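Local coordinates for DUF327 domain-containing protein (PDB 2P61) that is of unknown function, a DUF327-family protein from Thermotoga maritima that folds as an all-helical chain, at residues D47-L52 with L87-K92; T125-K130 with Q134-A139. One frame throughout, in Å; residues are numbered along the deposited sequence.

Contact 1 of 2, residues D47-L52 with L87-K92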
loop_
_atom_site.group_PDB
_atom_site.type_symbol
_atom_site.label_atom_id
_atom_site.label_comp_id
_atom_site.label_asym_id
_atom_site.label_seq_id
_atom_site.Cartn_x
_atom_site.Cartn_y
_atom_site.Cartn_z
ATOM N N ASP A 47 -8.977 -17.270 -5.255
ATOM C CA ASP A 47 -8.683 -16.539 -6.486
ATOM C C ASP A 47 -9.335 -15.173 -6.468
ATOM O O ASP A 47 -8.752 -14.173 -6.893
ATOM C CB ASP A 47 -9.153 -17.294 -7.724
ATOM C CG ASP A 47 -8.627 -18.705 -7.782
ATOM O OD1 ASP A 47 -7.803 -19.103 -6.896
ATOM O OD2 ASP A 47 -9.071 -19.425 -8.710
ATOM N N HIS A 48 -10.565 -15.128 -6.002
ATOM C CA HIS A 48 -11.214 -13.852 -5.804
ATOM C C HIS A 48 -10.356 -12.905 -4.960
ATOM O O HIS A 48 -10.132 -11.783 -5.346
ATOM C CB HIS A 48 -12.563 -14.048 -5.128
ATOM C CG HIS A 48 -13.345 -12.800 -5.023
ATOM N ND1 HIS A 48 -13.720 -12.067 -6.136
ATOM C CD2 HIS A 48 -13.813 -12.128 -3.944
ATOM C CE1 HIS A 48 -14.384 -10.989 -5.746
ATOM N NE2 HIS A 48 -14.471 -11.012 -4.419
ATOM N N PHE A 49 -9.877 -13.376 -3.815
ATOM C CA PHE A 49 -9.218 -12.525 -2.864
ATOM C C PHE A 49 -7.875 -12.088 -3.467
ATOM O O PHE A 49 -7.536 -10.928 -3.398
ATOM C CB PHE A 49 -9.073 -13.227 -1.505
ATOM C CG PHE A 49 -8.267 -12.447 -0.502
ATOM C CD1 PHE A 49 -8.856 -11.446 0.251
ATOM C CD2 PHE A 49 -6.904 -12.706 -0.333
ATOM C CE1 PHE A 49 -8.115 -10.712 1.157
ATOM C CE2 PHE A 49 -6.135 -11.951 0.580
ATOM C CZ PHE A 49 -6.755 -10.951 1.333
ATOM N N GLU A 50 -7.153 -13.018 -4.083
ATOM C CA GLU A 50 -5.993 -12.738 -4.932
ATOM C C GLU A 50 -6.133 -11.657 -6.039
ATOM O O GLU A 50 -5.157 -10.948 -6.334
ATOM C CB GLU A 50 -5.547 -14.034 -5.598
ATOM C CG GLU A 50 -4.473 -14.800 -4.878
ATOM C CD GLU A 50 -4.241 -14.344 -3.460
ATOM O OE1 GLU A 50 -3.207 -13.690 -3.219
ATOM O OE2 GLU A 50 -5.087 -14.658 -2.593
ATOM N N LYS A 51 -7.307 -11.560 -6.661
ATOM C CA LYS A 51 -7.591 -10.510 -7.671
ATOM C C LYS A 51 -7.911 -9.180 -7.025
ATOM O O LYS A 51 -7.555 -8.097 -7.545
ATOM C CB LYS A 51 -8.738 -10.903 -8.635
ATOM C CG LYS A 51 -9.645 -9.714 -9.077
ATOM C CD LYS A 51 -10.296 -9.926 -10.483
ATOM C CE LYS A 51 -11.517 -8.957 -10.813
ATOM N NZ LYS A 51 -12.558 -8.839 -9.734
ATOM N N LEU A 52 -8.604 -9.267 -5.895
ATOM C CA LEU A 52 -8.809 -8.098 -5.075
ATOM C C LEU A 52 -7.474 -7.492 -4.659
ATOM O O LEU A 52 -7.287 -6.303 -4.776
ATOM C CB LEU A 52 -9.622 -8.423 -3.852
ATOM C CG LEU A 52 -11.117 -8.160 -3.835
ATOM C CD1 LEU A 52 -11.328 -7.729 -2.395
ATOM C CD2 LEU A 52 -11.653 -7.084 -4.782
ATOM N N LEU A 87 -3.340 -2.372 2.975
ATOM C CA LEU A 87 -2.900 -2.982 4.295
ATOM C C LEU A 87 -3.957 -3.943 5.018
ATOM O O LEU A 87 -3.577 -4.844 5.777
ATOM C CB LEU A 87 -2.326 -1.903 5.270
ATOM C CG LEU A 87 -1.082 -1.165 4.763
ATOM C CD1 LEU A 87 -0.497 -0.100 5.623
ATOM C CD2 LEU A 87 0.095 -2.166 4.484
ATOM N N LYS A 88 -5.256 -3.705 4.777
ATOM C CA LYS A 88 -6.349 -4.588 5.202
ATOM C C LYS A 88 -6.207 -5.940 4.499
ATOM O O LYS A 88 -6.114 -6.989 5.134
ATOM C CB LYS A 88 -7.713 -3.933 4.866
ATOM C CG LYS A 88 -8.047 -2.798 5.856
ATOM C CD LYS A 88 -9.409 -2.059 5.605
ATOM C CE LYS A 88 -9.398 -0.671 6.413
ATOM N NZ LYS A 88 -10.447 0.373 5.888
ATOM N N LEU A 89 -6.160 -5.929 3.178
ATOM C CA LEU A 89 -6.129 -7.177 2.485
ATOM C C LEU A 89 -4.951 -8.035 2.872
ATOM O O LEU A 89 -5.173 -9.152 3.241
ATOM C CB LEU A 89 -6.233 -6.976 0.993
ATOM C CG LEU A 89 -7.601 -6.491 0.526
ATOM C CD1 LEU A 89 -7.413 -5.420 -0.616
ATOM C CD2 LEU A 89 -8.386 -7.707 0.066
ATOM N N ILE A 90 -3.712 -7.531 2.809
ATOM C CA ILE A 90 -2.519 -8.293 3.225
ATOM C C ILE A 90 -2.530 -8.730 4.697
ATOM O O ILE A 90 -2.053 -9.827 4.974
ATOM C CB ILE A 90 -1.157 -7.548 2.939
ATOM C CG1 ILE A 90 -0.012 -8.540 2.665
ATOM C CG2 ILE A 90 -0.791 -6.575 4.073
ATOM C CD1 ILE A 90 0.117 -8.962 1.206
ATOM N N GLU A 91 -3.035 -7.906 5.623
ATOM C CA GLU A 91 -3.267 -8.383 6.988
ATOM C C GLU A 91 -3.997 -9.703 6.932
ATOM O O GLU A 91 -3.443 -10.715 7.391
ATOM C CB GLU A 91 -4.126 -7.436 7.822
ATOM C CG GLU A 91 -3.350 -6.785 8.944
ATOM C CD GLU A 91 -4.213 -6.413 10.164
ATOM O OE1 GLU A 91 -5.167 -7.179 10.518
ATOM O OE2 GLU A 91 -3.888 -5.359 10.784
ATOM N N LYS A 92 -5.224 -9.683 6.359
ATOM C CA LYS A 92 -6.046 -10.866 6.216
ATOM C C LYS A 92 -5.201 -12.007 5.709
ATOM O O LYS A 92 -5.036 -12.980 6.386
ATOM C CB LYS A 92 -7.275 -10.625 5.336
ATOM C CG LYS A 92 -8.311 -9.642 5.932
ATOM C CD LYS A 92 -9.705 -9.769 5.226
ATOM C CE LYS A 92 -10.593 -8.433 5.301
ATOM N NZ LYS A 92 -11.554 -8.183 4.091
#

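Contact 2 of 2, residues T125-K130 with Q134-A139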
loop_
_atom_site.group_PDB
_atom_site.type_symbol
_atom_site.label_atom_id
_atom_site.label_comp_id
_atom_site.label_asym_id
_atom_site.label_seq_id
_atom_site.Cartn_x
_atom_site.Cartn_y
_atom_site.Cartn_z
ATOM N N THR A 125 3.200 13.837 3.922
ATOM C CA THR A 125 2.197 14.824 4.344
ATOM C C THR A 125 2.817 16.068 4.966
ATOM O O THR A 125 2.495 17.204 4.608
ATOM C CB THR A 125 1.248 14.201 5.406
ATOM O OG1 THR A 125 0.727 12.953 4.915
ATOM C CG2 THR A 125 0.084 15.101 5.696
ATOM N N GLU A 126 3.684 15.876 5.935
ATOM C CA GLU A 126 4.175 17.033 6.677
ATOM C C GLU A 126 4.840 18.022 5.709
ATOM O O GLU A 126 4.939 19.198 5.979
ATOM C CB GLU A 126 5.158 16.583 7.741
ATOM C CG GLU A 126 5.495 17.556 8.780
ATOM C CD GLU A 126 6.526 16.995 9.796
ATOM O OE1 GLU A 126 7.764 17.057 9.526
ATOM O OE2 GLU A 126 6.092 16.501 10.872
ATOM N N LYS A 127 5.261 17.544 4.555
ATOM C CA LYS A 127 6.216 18.276 3.732
ATOM C C LYS A 127 5.454 18.923 2.579
ATOM O O LYS A 127 5.745 20.034 2.167
ATOM C CB LYS A 127 7.291 17.291 3.273
ATOM C CG LYS A 127 8.644 17.830 3.366
ATOM C CD LYS A 127 9.683 16.803 3.744
ATOM C CE LYS A 127 11.065 17.552 4.050
ATOM N NZ LYS A 127 11.318 18.801 3.145
ATOM N N ILE A 128 4.452 18.243 2.067
ATOM C CA ILE A 128 3.427 18.910 1.301
ATOM C C ILE A 128 2.740 20.114 2.079
ATOM O O ILE A 128 2.384 21.137 1.507
ATOM C CB ILE A 128 2.336 17.864 0.940
ATOM C CG1 ILE A 128 2.849 16.876 -0.102
ATOM C CG2 ILE A 128 0.970 18.533 0.604
ATOM C CD1 ILE A 128 1.742 16.121 -0.726
ATOM N N MET A 129 2.504 19.962 3.368
ATOM C CA MET A 129 1.741 20.937 4.073
ATOM C C MET A 129 2.590 22.156 4.334
ATOM O O MET A 129 2.136 23.244 4.123
ATOM C CB MET A 129 1.091 20.324 5.327
ATOM C CG MET A 129 -0.420 19.813 5.111
ATOM S SD MET A 129 -0.713 19.140 6.737
ATOM C CE MET A 129 -2.130 18.011 6.444
ATOM N N LYS A 130 3.848 21.974 4.725
ATOM C CA LYS A 130 4.851 23.051 4.797
ATOM C C LYS A 130 5.241 23.664 3.455
ATOM O O LYS A 130 6.149 24.510 3.392
ATOM C CB LYS A 130 6.136 22.491 5.395
ATOM C CG LYS A 130 5.911 21.689 6.578
ATOM C CD LYS A 130 6.510 22.288 7.780
ATOM C CE LYS A 130 7.813 21.562 8.116
ATOM N NZ LYS A 130 7.860 21.664 9.635
ATOM N N GLN A 134 10.720 22.170 -2.970
ATOM C CA GLN A 134 12.084 22.021 -3.451
ATOM C C GLN A 134 13.040 21.086 -2.691
ATOM O O GLN A 134 14.121 20.840 -3.186
ATOM C CB GLN A 134 12.741 23.412 -3.686
ATOM C CG GLN A 134 12.607 23.839 -5.187
ATOM C CD GLN A 134 12.229 25.314 -5.423
ATOM O OE1 GLN A 134 11.989 26.082 -4.475
ATOM N NE2 GLN A 134 12.200 25.723 -6.696
ATOM N N THR A 135 12.684 20.573 -1.511
ATOM C CA THR A 135 13.427 19.435 -0.882
ATOM C C THR A 135 12.570 18.179 -0.759
ATOM O O THR A 135 13.055 17.094 -0.549
ATOM C CB THR A 135 13.985 19.811 0.481
ATOM O OG1 THR A 135 12.970 20.449 1.294
ATOM C CG2 THR A 135 15.151 20.810 0.286
ATOM N N ILE A 136 11.274 18.302 -0.982
ATOM C CA ILE A 136 10.429 17.175 -0.811
ATOM C C ILE A 136 11.061 15.982 -1.420
ATOM O O ILE A 136 11.267 15.039 -0.696
ATOM C CB ILE A 136 8.960 17.386 -1.178
ATOM C CG1 ILE A 136 8.118 16.219 -0.603
ATOM C CG2 ILE A 136 8.754 17.473 -2.597
ATOM C CD1 ILE A 136 6.635 16.489 -0.561
ATOM N N ASN A 137 11.425 15.984 -2.707
ATOM C CA ASN A 137 11.826 14.722 -3.377
ATOM C C ASN A 137 10.702 13.711 -3.463
ATOM O O ASN A 137 10.889 12.534 -3.104
ATOM C CB ASN A 137 13.036 14.038 -2.696
ATOM C CG ASN A 137 14.319 14.777 -2.922
ATOM O OD1 ASN A 137 14.525 15.443 -3.919
ATOM N ND2 ASN A 137 15.181 14.675 -1.988
ATOM N N LEU A 138 9.586 14.157 -4.010
ATOM C CA LEU A 138 8.378 13.373 -4.045
ATOM C C LEU A 138 8.365 12.100 -4.888
ATOM O O LEU A 138 7.811 11.137 -4.430
ATOM C CB LEU A 138 7.184 14.251 -4.422
ATOM C CG LEU A 138 5.787 13.648 -4.460
ATOM C CD1 LEU A 138 5.338 13.099 -3.121
ATOM C CD2 LEU A 138 4.827 14.747 -4.937
ATOM N N ALA A 139 8.936 12.065 -6.109
ATOM C CA ALA A 139 8.980 10.880 -6.897
ATOM C C ALA A 139 9.658 9.871 -6.012
ATOM O O ALA A 139 9.099 8.794 -5.824
ATOM C CB ALA A 139 9.730 11.102 -8.110
#

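Contact 1 of 2, residues D47-L52 with L87-K92
Where helix 37-69 and helix 73-95 run back past each other, Phe49 and Leu52 of one meet Leu89 and Lys92 of the other. The Phe49 ring reaches across with its CE1-CZ side leading: Leu89 O lies at the ring's edge, in its plane, 3.1 Å from CZ, while Leu89 CD2 comes 3.2 Å from Phe49 CE1. The ring and the leucine side chain lie alongside one another, running opposite ways, and the CZ edge ends at the Leu89 carbonyl. The CB bond of Phe49 points neither at helix 73-95 nor away from it, and the anti CG (chi1 174°) brings the ring across. Lys92 CB meets the ring obliquely, 4.0 Å from CZ. The two helices form an antiparallel alpha-alpha hairpin; locally their axes approach to 10.8 Å at 145° between directions, and the segments bury 206 Å² in all. Cutting Phe49 back to an alanine would probably open a gap beside Leu89 CD2 and leave Leu89 O and Lys92 CB without their aromatic neighbour. Leu52 adds CD1, 3.8 Å from Leu89 CD2, the two leucines standing roughly perpendicular. Leu89 also touches Leu53 and Ala56, and a Glu50-Lys93 salt bridge spans the same helix pair.

Contact 2 of 2, residues T125-K130 with Q134-A139
Lys127 and Ile128 meet Thr135 and Ile136 through aliphatic carbons and one polar pair; no flat group takes part, so there is neither a ring face nor an edge to assign. The apolar half centres on Ile136 CD1, which lies 3.8 Å from Ile128 CG1 and 4.0 Å from Lys127 CB. Ile136 sends CG1 anti to its backbone N (chi1 -165°), which brings CD1 up against the last turn of helix 105-129, where it also comes 3.8 Å from Ile128 N. The two isoleucines meet at a slant. Beyond them Lys127, bent at chi2 and chi4, lies roughly perpendicular to the Thr135 side chain and brings NZ to 3.0 Å from Thr135 OG1. That amine has its salt bridge with Glu132, in the connection between the segments, which ties the lysine's end to the turn itself. Ile128 additionally touches Trp133 of the same connection and Leu76 of helix 73-95, so it faces two parts of the fold at once. The nearest backbone approach of the two segments is 6.3 Å, between Lys127 CA and Ile136 CA. Asn137 occupies the N-cap position of helix 138-153, though its side chain makes no capping bond, and the whole arrangement is that of the turn of an alpha-alpha hairpin.

How the contacts relate
Contact 1 closes before contact 2 opens along the chain, and each joins helices that are neighbours in sequence: 37-69 with 73-95, then 105-129 with 138-153. Their centres stand 31 Å apart on opposite sides of the chain's centre, and the nearest atoms are about 13 Å apart, so neither touches the other. Contact 1 bridges residues 35 apart in sequence, well away from the turn of its hairpin, whereas contact 2 spans four and lies at the turn. Helix 73-95, an arm of the first hairpin, packs on helix 105-129 of the second: Ile90 rests on Leu110 near contact 1, and Leu76 touches Ile128 in contact 2. Both contacts belong to one all-helical chain, although the link between these two helices is partly unmodelled.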